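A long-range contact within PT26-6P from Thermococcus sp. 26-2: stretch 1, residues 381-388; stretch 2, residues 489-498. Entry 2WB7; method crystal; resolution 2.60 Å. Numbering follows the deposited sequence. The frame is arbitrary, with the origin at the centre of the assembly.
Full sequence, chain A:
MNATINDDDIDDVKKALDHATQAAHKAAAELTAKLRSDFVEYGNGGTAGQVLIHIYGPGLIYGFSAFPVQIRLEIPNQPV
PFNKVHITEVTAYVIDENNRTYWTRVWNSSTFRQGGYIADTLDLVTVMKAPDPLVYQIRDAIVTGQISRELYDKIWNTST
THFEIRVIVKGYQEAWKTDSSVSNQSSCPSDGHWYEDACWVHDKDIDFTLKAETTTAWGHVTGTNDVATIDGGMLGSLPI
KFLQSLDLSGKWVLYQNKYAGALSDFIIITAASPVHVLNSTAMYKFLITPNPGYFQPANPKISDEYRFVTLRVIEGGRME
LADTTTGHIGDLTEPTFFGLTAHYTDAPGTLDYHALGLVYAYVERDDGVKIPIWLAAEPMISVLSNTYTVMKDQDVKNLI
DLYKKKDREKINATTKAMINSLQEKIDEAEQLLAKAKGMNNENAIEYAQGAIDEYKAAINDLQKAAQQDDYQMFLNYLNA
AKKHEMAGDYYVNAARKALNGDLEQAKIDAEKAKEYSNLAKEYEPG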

ATOM      1  N   ILE A 381      10.969  -6.745  -1.194  1.00 31.26           N
ATOM      2  CA  ILE A 381      11.983  -7.762  -1.003  1.00 31.91           C
ATOM      3  C   ILE A 381      13.189  -7.412  -1.850  1.00 32.43           C
ATOM      4  O   ILE A 381      13.176  -6.443  -2.608  1.00 33.28           O
ATOM      5  CB  ILE A 381      11.474  -9.182  -1.371  1.00 31.82           C
ATOM      6  CG1 ILE A 381      10.931  -9.233  -2.805  1.00 32.90           C
ATOM      7  CG2 ILE A 381      10.410  -9.640  -0.409  1.00 31.46           C
ATOM      8  CD1 ILE A 381      11.879  -9.895  -3.836  1.00 32.07           C
ATOM      9  N   SER A 382      14.244  -8.189  -1.706  1.00 32.49           N
ATOM     10  CA  SER A 382      15.360  -8.092  -2.623  1.00 32.58           C
ATOM     11  C   SER A 382      15.938  -9.488  -2.798  1.00 32.19           C
ATOM     12  O   SER A 382      16.089 -10.234  -1.823  1.00 31.97           O
ATOM     13  CB  SER A 382      16.426  -7.164  -2.077  1.00 32.82           C
ATOM     14  OG  SER A 382      17.598  -7.275  -2.866  1.00 34.37           O
ATOM     15  N   VAL A 383      16.236  -9.852  -4.037  1.00 31.39           N
ATOM     16  CA  VAL A 383      16.839 -11.145  -4.278  1.00 30.81           C
ATOM     17  C   VAL A 383      18.328 -10.965  -4.464  1.00 30.78           C
ATOM     18  O   VAL A 383      18.753 -10.256  -5.355  1.00 31.10           O
ATOM     19  CB  VAL A 383      16.244 -11.822  -5.481  1.00 30.53           C
ATOM     20  CG1 VAL A 383      16.945 -13.136  -5.698  1.00 29.59           C
ATOM     21  CG2 VAL A 383      14.728 -12.014  -5.281  1.00 29.60           C
ATOM     22  N   LEU A 384      19.115 -11.578  -3.596  1.00 31.06           N
ATOM     23  CA  LEU A 384      20.571 -11.420  -3.630  1.00 31.50           C
ATOM     24  C   LEU A 384      21.228 -12.491  -4.488  1.00 32.46           C
ATOM     25  O   LEU A 384      20.656 -13.567  -4.710  1.00 32.59           O
ATOM     26  CB  LEU A 384      21.154 -11.490  -2.218  1.00 30.89           C
ATOM     27  CG  LEU A 384      20.602 -10.478  -1.224  1.00 29.19           C
ATOM     28  CD1 LEU A 384      20.984 -10.875   0.151  1.00 28.31           C
ATOM     29  CD2 LEU A 384      21.122  -9.102  -1.529  1.00 28.08           C
ATOM     30  N   SER A 385      22.437 -12.202  -4.962  1.00 33.68           N
ATOM     31  CA  SER A 385      23.242 -13.205  -5.676  1.00 34.75           C
ATOM     32  C   SER A 385      24.342 -13.722  -4.751  1.00 35.33           C
ATOM     33  O   SER A 385      24.697 -13.059  -3.774  1.00 35.52           O
ATOM     34  CB  SER A 385      23.858 -12.597  -6.933  1.00 34.56           C
ATOM     35  OG  SER A 385      24.855 -11.651  -6.587  1.00 35.82           O
ATOM     36  N   ASN A 386      24.886 -14.897  -5.045  1.00 36.09           N
ATOM     37  CA  ASN A 386      25.943 -15.439  -4.203  1.00 36.79           C
ATOM     38  C   ASN A 386      27.221 -14.604  -4.264  1.00 36.95           C
ATOM     39  O   ASN A 386      27.857 -14.515  -5.299  1.00 37.25           O
ATOM     40  CB  ASN A 386      26.250 -16.901  -4.545  1.00 36.87           C
ATOM     41  CG  ASN A 386      27.274 -17.516  -3.584  1.00 37.87           C
ATOM     42  OD1 ASN A 386      27.819 -16.823  -2.713  1.00 38.31           O
ATOM     43  ND2 ASN A 386      27.536 -18.810  -3.738  1.00 37.89           N
ATOM     44  N   THR A 387      27.597 -13.997  -3.150  1.00 37.26           N
ATOM     45  CA  THR A 387      28.806 -13.190  -3.111  1.00 37.86           C
ATOM     46  C   THR A 387      30.012 -13.887  -2.452  1.00 38.21           C
ATOM     47  O   THR A 387      31.091 -13.300  -2.356  1.00 38.86           O
ATOM     48  CB  THR A 387      28.544 -11.837  -2.437  1.00 37.76           C
ATOM     49  OG1 THR A 387      27.740 -12.033  -1.263  1.00 38.38           O
ATOM     50  CG2 THR A 387      27.791 -10.940  -3.382  1.00 37.52           C
ATOM     51  N   TYR A 388      29.837 -15.136  -2.025  1.00 38.13           N
ATOM     52  CA  TYR A 388      30.931 -15.905  -1.424  1.00 38.07           C
ATOM     53  C   TYR A 388      31.361 -15.296  -0.111  1.00 38.12           C
ATOM     54  O   TYR A 388      32.328 -14.547  -0.056  1.00 38.41           O
ATOM     55  CB  TYR A 388      32.114 -16.030  -2.393  1.00 38.25           C
ATOM     56  CG  TYR A 388      31.641 -16.384  -3.785  1.00 39.55           C
ATOM     57  CD1 TYR A 388      31.708 -15.457  -4.824  1.00 40.60           C
ATOM     58  CD2 TYR A 388      31.054 -17.614  -4.042  1.00 39.60           C
ATOM     59  CE1 TYR A 388      31.228 -15.754  -6.073  1.00 41.00           C
ATOM     60  CE2 TYR A 388      30.569 -17.918  -5.294  1.00 41.64           C
ATOM     61  CZ  TYR A 388      30.660 -16.983  -6.304  1.00 42.10           C
ATOM     62  OH  TYR A 388      30.187 -17.280  -7.557  1.00 44.54           O
ATOM     63  N   ASP A 489      28.595  -6.600   0.722  1.00 29.05           N
ATOM     64  CA  ASP A 489      27.850  -7.539  -0.130  1.00 29.78           C
ATOM     65  C   ASP A 489      26.569  -6.911  -0.679  1.00 29.79           C
ATOM     66  O   ASP A 489      26.219  -7.102  -1.846  1.00 29.85           O
ATOM     67  CB  ASP A 489      27.561  -8.850   0.600  1.00 29.68           C
ATOM     68  CG  ASP A 489      28.814  -9.707   0.761  1.00 31.96           C
ATOM     69  OD1 ASP A 489      29.796  -9.491   0.001  1.00 32.72           O
ATOM     70  OD2 ASP A 489      28.823 -10.599   1.640  1.00 33.78           O
ATOM     71  N   TYR A 490      25.888  -6.137   0.162  1.00 29.95           N
ATOM     72  CA  TYR A 490      24.672  -5.457  -0.266  1.00 29.87           C
ATOM     73  C   TYR A 490      25.019  -4.463  -1.360  1.00 29.97           C
ATOM     74  O   TYR A 490      24.403  -4.475  -2.425  1.00 29.76           O
ATOM     75  CB  TYR A 490      24.000  -4.721   0.901  1.00 29.69           C
ATOM     76  CG  TYR A 490      23.194  -5.596   1.841  1.00 28.93           C
ATOM     77  CD1 TYR A 490      22.230  -6.470   1.357  1.00 28.80           C
ATOM     78  CD2 TYR A 490      23.389  -5.535   3.222  1.00 29.55           C
ATOM     79  CE1 TYR A 490      21.475  -7.280   2.223  1.00 27.28           C
ATOM     80  CE2 TYR A 490      22.636  -6.323   4.096  1.00 29.59           C
ATOM     81  CZ  TYR A 490      21.683  -7.194   3.584  1.00 28.52           C
ATOM     82  OH  TYR A 490      20.954  -7.969   4.449  1.00 27.23           O
ATOM     83  N   TYR A 491      26.005  -3.605  -1.084  1.00 30.24           N
ATOM     84  CA  TYR A 491      26.423  -2.553  -2.022  1.00 30.17           C
ATOM     85  C   TYR A 491      26.719  -3.108  -3.398  1.00 30.20           C
ATOM     86  O   TYR A 491      26.382  -2.507  -4.421  1.00 30.58           O
ATOM     87  CB  TYR A 491      27.638  -1.788  -1.497  1.00 30.04           C
ATOM     88  CG  TYR A 491      27.259  -0.608  -0.632  1.00 29.80           C
ATOM     89  CD1 TYR A 491      27.835  -0.424   0.600  1.00 28.97           C
ATOM     90  CD2 TYR A 491      26.297   0.309  -1.055  1.00 30.61           C
ATOM     91  CE1 TYR A 491      27.495   0.634   1.391  1.00 29.99           C
ATOM     92  CE2 TYR A 491      25.942   1.376  -0.272  1.00 30.28           C
ATOM     93  CZ  TYR A 491      26.551   1.534   0.955  1.00 31.20           C
ATOM     94  OH  TYR A 491      26.207   2.584   1.766  1.00 32.63           O
ATOM     95  N   VAL A 492      27.319  -4.285  -3.414  1.00 30.07           N
ATOM     96  CA  VAL A 492      27.687  -4.926  -4.654  1.00 29.99           C
ATOM     97  C   VAL A 492      26.445  -5.407  -5.392  1.00 30.58           C
ATOM     98  O   VAL A 492      26.323  -5.226  -6.622  1.00 30.94           O
ATOM     99  CB  VAL A 492      28.617  -6.108  -4.402  1.00 30.22           C
ATOM    100  CG1 VAL A 492      28.484  -7.116  -5.533  1.00 29.61           C
ATOM    101  CG2 VAL A 492      30.077  -5.613  -4.213  1.00 30.09           C
ATOM    102  N   ASN A 493      25.519  -6.026  -4.655  1.00 30.35           N
ATOM    103  CA  ASN A 493      24.204  -6.304  -5.207  1.00 29.99           C
ATOM    104  C   ASN A 493      23.572  -5.028  -5.768  1.00 29.92           C
ATOM    105  O   ASN A 493      23.051  -5.025  -6.885  1.00 29.37           O
ATOM    106  CB  ASN A 493      23.297  -6.933  -4.157  1.00 29.77           C
ATOM    107  CG  ASN A 493      23.525  -8.428  -4.009  1.00 30.41           C
ATOM    108  OD1 ASN A 493      22.935  -9.237  -4.730  1.00 31.46           O
ATOM    109  ND2 ASN A 493      24.376  -8.804  -3.071  1.00 29.62           N
ATOM    110  N   ALA A 494      23.645  -3.944  -5.002  1.00 30.08           N
ATOM    111  CA  ALA A 494      23.019  -2.691  -5.412  1.00 30.82           C
ATOM    112  C   ALA A 494      23.610  -2.148  -6.737  1.00 31.42           C
ATOM    113  O   ALA A 494      22.875  -1.855  -7.707  1.00 31.25           O
ATOM    114  CB  ALA A 494      23.116  -1.656  -4.306  1.00 30.26           C
ATOM    115  N   ALA A 495      24.936  -2.032  -6.783  1.00 31.43           N
ATOM    116  CA  ALA A 495      25.592  -1.565  -7.991  1.00 31.41           C
ATOM    117  C   ALA A 495      25.200  -2.413  -9.195  1.00 31.32           C
ATOM    118  O   ALA A 495      24.869  -1.891 -10.246  1.00 30.91           O
ATOM    119  CB  ALA A 495      27.095  -1.561  -7.799  1.00 31.57           C
ATOM    120  N   ARG A 496      25.223  -3.728  -9.018  1.00 32.06           N
ATOM    121  CA  ARG A 496      24.911  -4.660 -10.096  1.00 33.21           C
ATOM    122  C   ARG A 496      23.490  -4.480 -10.621  1.00 33.56           C
ATOM    123  O   ARG A 496      23.250  -4.519 -11.830  1.00 33.99           O
ATOM    124  CB  ARG A 496      25.122  -6.100  -9.628  1.00 33.53           C
ATOM    125  CG  ARG A 496      24.824  -7.168 -10.690  1.00 35.09           C
ATOM    126  CD  ARG A 496      24.996  -8.612 -10.163  1.00 38.55           C
ATOM    127  NE  ARG A 496      24.123  -8.915  -9.024  1.00 41.93           N
ATOM    128  CZ  ARG A 496      22.933  -9.508  -9.120  1.00 42.89           C
ATOM    129  NH1 ARG A 496      22.470  -9.879 -10.311  1.00 41.76           N
ATOM    130  NH2 ARG A 496      22.207  -9.725  -8.021  1.00 42.76           N
ATOM    131  N   LYS A 497      22.552  -4.263  -9.707  1.00 33.86           N
ATOM    132  CA  LYS A 497      21.177  -3.994 -10.080  1.00 33.71           C
ATOM    133  C   LYS A 497      21.036  -2.634 -10.743  1.00 34.17           C
ATOM    134  O   LYS A 497      20.387  -2.513 -11.778  1.00 33.95           O
ATOM    135  CB  LYS A 497      20.279  -4.098  -8.856  1.00 33.83           C
ATOM    136  CG  LYS A 497      19.923  -5.532  -8.532  1.00 33.34           C
ATOM    137  CD  LYS A 497      19.620  -5.757  -7.083  1.00 31.66           C
ATOM    138  CE  LYS A 497      19.337  -7.235  -6.862  1.00 32.39           C
ATOM    139  NZ  LYS A 497      18.845  -7.498  -5.485  1.00 32.92           N
ATOM    140  N   ALA A 498      21.646  -1.607 -10.154  1.00 34.66           N
ATOM    141  CA  ALA A 498      21.603  -0.272 -10.745  1.00 35.27           C
ATOM    142  C   ALA A 498      22.077  -0.316 -12.198  1.00 35.96           C
ATOM    143  O   ALA A 498      21.374   0.121 -13.101  1.00 36.62           O
ATOM    144  CB  ALA A 498      22.427   0.695  -9.942  1.00 34.95           C
TER
HETATM  145  O   HOH W   1      24.986 -11.592  -1.499  1.00 37.96           O
HETATM  146  O   HOH W   2      29.215 -12.950   0.586  1.00 36.70           O

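Residues 489-498 lie within a longer helix, its i to i+4 backbone hydrogen bonds unbroken from D489 to A498. Residues 381-388 form no regular helix or strand and run along it in a largely extended path, antiparallel in register: T387 lies nearest D489 and L384 nearest N493, each pair with CA atoms 6.5 Å apart. The listed backbone bonds of the helix run within it, and the hydrogen bonds across the contact join its side chains to backbone S385 N and V383 O.

N493 reaches the loop at S385. N493 OD1 accepts a hydrogen bond from S385 N (3.0 Å), while N493 ND2 donates to D489 O (2.8 Å), one turn back. An amide suits this place because it offers an acceptor and a donor at once, and the bond to its own helix steadies the side chain. R496 NH2 adds a weak bond to N493 OD1 at 3.4 Å, and S385 CB lies over one face of the guanidinium, 3.5 Å from R496 NH2.

One turn further along the helix, the long side chain of K497 delivers NZ to V383 O, a 2.8 Å hydrogen bond. S382 OG also lies 2.9 Å from K497 NZ, so the buried amine sits among polar atoms.

L384 makes the apolar contact with Y490; its buried, branched hydrocarbon end needs no polar partner. Its CB points sideways, but chi1 m and chi2 t bring L384 CD2 to 3.5 Å from N493 CG and 4.1 Å from Y490 CD1, at the edge of the ring.

One water links T387 OG1, S385 O and N493 ND2; another bridges T387 OG1 and D489 OD2, which lie 3.4 Å apart at an angle too poor for a direct hydrogen bond. Threonine suits this site: its hydroxyl meets both waters, while T387 CG2 approaches V492 CG1 at 4.4 Å. Together the stretches bury 421 Å², both sides summed.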